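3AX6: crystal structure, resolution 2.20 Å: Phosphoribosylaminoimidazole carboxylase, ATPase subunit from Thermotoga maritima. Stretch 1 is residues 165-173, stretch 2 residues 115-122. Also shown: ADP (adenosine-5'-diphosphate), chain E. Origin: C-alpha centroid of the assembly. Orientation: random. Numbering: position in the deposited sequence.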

# COMPACT_ATOMS: atom_id res chain seq x y z
N GLU A 165 -21.60 -25.88 26.10
CA GLU A 165 -22.01 -24.65 26.74
C GLU A 165 -22.38 -23.62 25.69
O GLU A 165 -21.53 -23.14 24.93
CB GLU A 165 -20.89 -24.12 27.62
CG GLU A 165 -20.51 -25.08 28.71
CD GLU A 165 -19.25 -24.66 29.42
OE1 GLU A 165 -18.82 -25.39 30.34
OE2 GLU A 165 -18.68 -23.61 29.05
N THR A 166 -23.66 -23.29 25.63
CA THR A 166 -24.17 -22.33 24.68
C THR A 166 -25.04 -21.37 25.45
O THR A 166 -25.26 -21.55 26.64
CB THR A 166 -25.05 -23.00 23.61
OG1 THR A 166 -26.25 -23.49 24.23
CG2 THR A 166 -24.31 -24.17 22.96
N TYR A 167 -25.52 -20.34 24.77
CA TYR A 167 -26.42 -19.39 25.39
C TYR A 167 -27.50 -19.14 24.36
O TYR A 167 -27.36 -19.52 23.20
CB TYR A 167 -25.69 -18.09 25.78
CG TYR A 167 -25.21 -17.23 24.62
CD1 TYR A 167 -24.09 -17.60 23.87
CD2 TYR A 167 -25.87 -16.05 24.29
CE1 TYR A 167 -23.64 -16.80 22.81
CE2 TYR A 167 -25.43 -15.25 23.23
CZ TYR A 167 -24.31 -15.63 22.50
OH TYR A 167 -23.88 -14.83 21.46
N LEU A 168 -28.58 -18.51 24.78
CA LEU A 168 -29.69 -18.23 23.88
C LEU A 168 -29.87 -16.73 23.72
O LEU A 168 -29.49 -15.94 24.59
CB LEU A 168 -30.98 -18.82 24.45
CG LEU A 168 -31.50 -20.19 24.01
CD1 LEU A 168 -30.42 -21.24 24.03
CD2 LEU A 168 -32.64 -20.57 24.94
N GLU A 169 -30.45 -16.33 22.59
CA GLU A 169 -30.76 -14.93 22.37
C GLU A 169 -31.97 -14.83 21.46
O GLU A 169 -32.24 -15.73 20.65
CB GLU A 169 -29.56 -14.14 21.82
CG GLU A 169 -29.07 -14.47 20.42
CD GLU A 169 -27.89 -13.58 20.02
OE1 GLU A 169 -26.89 -13.54 20.77
OE2 GLU A 169 -27.96 -12.91 18.97
N GLU A 170 -32.73 -13.75 21.62
CA GLU A 170 -33.94 -13.55 20.85
C GLU A 170 -33.65 -13.45 19.36
O GLU A 170 -32.59 -12.98 18.96
CB GLU A 170 -34.66 -12.29 21.32
CG GLU A 170 -33.90 -11.00 21.03
CD GLU A 170 -34.69 -9.77 21.41
OE1 GLU A 170 -35.86 -9.67 20.96
OE2 GLU A 170 -34.16 -8.91 22.15
N PHE A 171 -34.61 -13.89 18.55
CA PHE A 171 -34.47 -13.83 17.11
C PHE A 171 -34.66 -12.39 16.65
O PHE A 171 -35.68 -11.77 16.95
CB PHE A 171 -35.50 -14.72 16.41
CG PHE A 171 -35.32 -14.78 14.93
CD1 PHE A 171 -34.35 -15.60 14.37
CD2 PHE A 171 -36.09 -13.98 14.09
CE1 PHE A 171 -34.14 -15.62 12.99
CE2 PHE A 171 -35.89 -13.99 12.71
CZ PHE A 171 -34.91 -14.81 12.16
N VAL A 172 -33.68 -11.88 15.92
CA VAL A 172 -33.72 -10.51 15.41
C VAL A 172 -34.07 -10.46 13.92
O VAL A 172 -33.49 -11.19 13.12
CB VAL A 172 -32.34 -9.82 15.63
CG1 VAL A 172 -32.27 -8.52 14.86
CG2 VAL A 172 -32.11 -9.58 17.13
N GLU A 173 -35.01 -9.60 13.56
CA GLU A 173 -35.39 -9.45 12.16
C GLU A 173 -34.44 -8.43 11.56
O GLU A 173 -34.67 -7.22 11.64
CB GLU A 173 -36.84 -8.97 12.01
CG GLU A 173 -37.85 -9.89 12.67
CD GLU A 173 -39.27 -9.64 12.18
OE1 GLU A 173 -39.69 -8.47 12.11
OE2 GLU A 173 -39.97 -10.64 11.88
PB ADP E . -20.55 -16.34 13.39
O1B ADP E . -20.13 -14.99 12.94
O2B ADP E . -20.79 -17.28 12.09
O3B ADP E . -19.34 -16.99 14.37
PA ADP E . -22.92 -15.01 14.01
O1A ADP E . -23.26 -14.41 15.32
O2A ADP E . -22.23 -13.87 13.09
O3A ADP E . -21.93 -16.30 14.29
O5' ADP E . -24.28 -15.58 13.34
C5' ADP E . -24.12 -15.61 11.91
C4' ADP E . -25.40 -15.13 11.21
O4' ADP E . -26.59 -15.62 11.90
C3' ADP E . -25.49 -13.59 11.21
O3' ADP E . -24.80 -13.00 10.11
C2' ADP E . -27.00 -13.35 11.19
O2' ADP E . -27.50 -13.29 9.85
C1' ADP E . -27.57 -14.54 11.98
N9 ADP E . -27.87 -14.18 13.38
C8 ADP E . -26.98 -14.06 14.42
N7 ADP E . -27.60 -13.71 15.51
C5 ADP E . -28.92 -13.58 15.26
C6 ADP E . -30.06 -13.23 16.02
N6 ADP E . -29.94 -12.93 17.36
N1 ADP E . -31.27 -13.20 15.42
C2 ADP E . -31.41 -13.49 14.12
N3 ADP E . -30.36 -13.83 13.37
C4 ADP E . -29.12 -13.88 13.89
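Stretch 2 115-122: VPEYKLVK

Stretch 2 lies beside stretch 1 as an antiparallel neighbour: strand 118-120 runs against the strand that begins at Thr166, their axes 4.4 Å apart at closest approach and their N-to-C directions 159° apart. Both backbones are extended, apart from Lys122 at the end of stretch 2, and the contact buries 550 Å² in all. Glu165 makes no contact. At Thr166 the backbone bond is weak, Val121 N to Thr166 O 3.4 Å, but the side chain crowds in: Val121 CG2 lies only 2.9 Å from Thr166 O, a tight contact, and 3.5 Å from Thr166 OG1. Tyr167 faces Leu120 in a non-hydrogen-bonded pair, CA to CA 4.3 Å; the edge of its ring meets Tyr118, with Tyr167 CD2 4.1 Å from Tyr118 CB. Leu168 and Lys119 form the hydrogen-bonded pair, CA to CA 5.1 Å: Leu168 N donates to Lys119 O at 2.7 Å and Lys119 N to Leu168 O at 2.8 Å. Leu168 and Lys119 project on the face opposite Tyr167 and Leu120, and Leu168 CD1 reaches Val121 CG1 at 3.2 Å. At Glu169 the chains close in, its CA 3.9 Å from Tyr118 CA, and it makes a CA-H...O contact, Glu169 CA to Glu117 O 3.1 Å; its carboxylate accepts a hydrogen bond from the ADP adenine, N6 to Glu169 OE2 2.6 Å. Glu170 N donates to Glu117 O at 2.9 Å, which carries the backbone pairing past Tyr118, and the Glu170 side chain turns back so that Glu170 OE2 accepts from Glu117 N, also at 2.9 Å. Glu170 O also accepts from ADP N6 at 3.1 Å. Phe171 turns away from stretch 2 and lays a ring face over ADP C2. Val172 comes back, its CG2 3.8 Å from Pro116 CG, while Val172 N donates to ADP N1 at 2.8 Å. Glu173 lies beyond reach of stretch 2.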

# COMPACT_ATOMS: atom_id res chain seq x y z
N VAL A 115 -27.92 -4.54 22.69
CA VAL A 115 -27.70 -5.93 22.31
C VAL A 115 -28.99 -6.74 22.44
O VAL A 115 -29.85 -6.40 23.24
CB VAL A 115 -26.61 -6.55 23.22
CG1 VAL A 115 -27.07 -6.48 24.68
CG2 VAL A 115 -26.34 -7.98 22.84
N PRO A 116 -29.14 -7.82 21.65
CA PRO A 116 -30.34 -8.65 21.72
C PRO A 116 -30.50 -9.29 23.11
O PRO A 116 -29.50 -9.56 23.78
CB PRO A 116 -30.09 -9.71 20.65
CG PRO A 116 -29.26 -8.98 19.64
CD PRO A 116 -28.29 -8.22 20.51
N GLU A 117 -31.74 -9.52 23.53
CA GLU A 117 -31.99 -10.15 24.83
C GLU A 117 -31.38 -11.55 24.78
O GLU A 117 -31.57 -12.27 23.81
CB GLU A 117 -33.49 -10.30 25.08
CG GLU A 117 -33.96 -9.74 26.40
CD GLU A 117 -34.56 -8.35 26.25
OE1 GLU A 117 -35.58 -8.22 25.53
OE2 GLU A 117 -34.01 -7.40 26.84
N TYR A 118 -30.65 -11.93 25.82
CA TYR A 118 -30.01 -13.24 25.83
C TYR A 118 -30.17 -13.93 27.18
O TYR A 118 -30.69 -13.35 28.14
CB TYR A 118 -28.53 -13.10 25.48
CG TYR A 118 -27.77 -12.33 26.53
CD1 TYR A 118 -26.96 -12.99 27.44
CD2 TYR A 118 -27.92 -10.95 26.65
CE1 TYR A 118 -26.31 -12.30 28.45
CE2 TYR A 118 -27.27 -10.25 27.65
CZ TYR A 118 -26.46 -10.93 28.55
OH TYR A 118 -25.81 -10.25 29.55
N LYS A 119 -29.71 -15.18 27.25
CA LYS A 119 -29.83 -15.97 28.47
C LYS A 119 -28.91 -17.20 28.37
O LYS A 119 -28.84 -17.85 27.34
CB LYS A 119 -31.29 -16.41 28.62
CG LYS A 119 -31.59 -17.37 29.75
CD LYS A 119 -31.69 -16.67 31.10
CE LYS A 119 -32.86 -17.22 31.91
NZ LYS A 119 -32.90 -18.72 31.92
N LEU A 120 -28.21 -17.50 29.46
CA LEU A 120 -27.31 -18.64 29.51
C LEU A 120 -28.13 -19.92 29.64
O LEU A 120 -29.13 -19.94 30.37
CB LEU A 120 -26.36 -18.51 30.70
CG LEU A 120 -25.35 -19.62 30.97
CD1 LEU A 120 -24.37 -19.74 29.81
CD2 LEU A 120 -24.61 -19.31 32.26
N VAL A 121 -27.72 -20.99 28.95
CA VAL A 121 -28.47 -22.24 29.05
C VAL A 121 -28.07 -23.07 30.26
O VAL A 121 -26.90 -23.43 30.43
CB VAL A 121 -28.34 -23.12 27.78
CG1 VAL A 121 -28.71 -22.32 26.55
CG2 VAL A 121 -26.95 -23.69 27.66
N LYS A 122 -29.04 -23.34 31.13
CA LYS A 122 -28.83 -24.17 32.31
C LYS A 122 -29.51 -25.48 31.96
O LYS A 122 -28.93 -26.56 32.09
CB LYS A 122 -29.50 -23.54 33.54
CG LYS A 122 -28.93 -22.18 33.94
CD LYS A 122 -27.48 -22.29 34.41
CE LYS A 122 -26.94 -20.94 34.86
NZ LYS A 122 -25.56 -21.03 35.41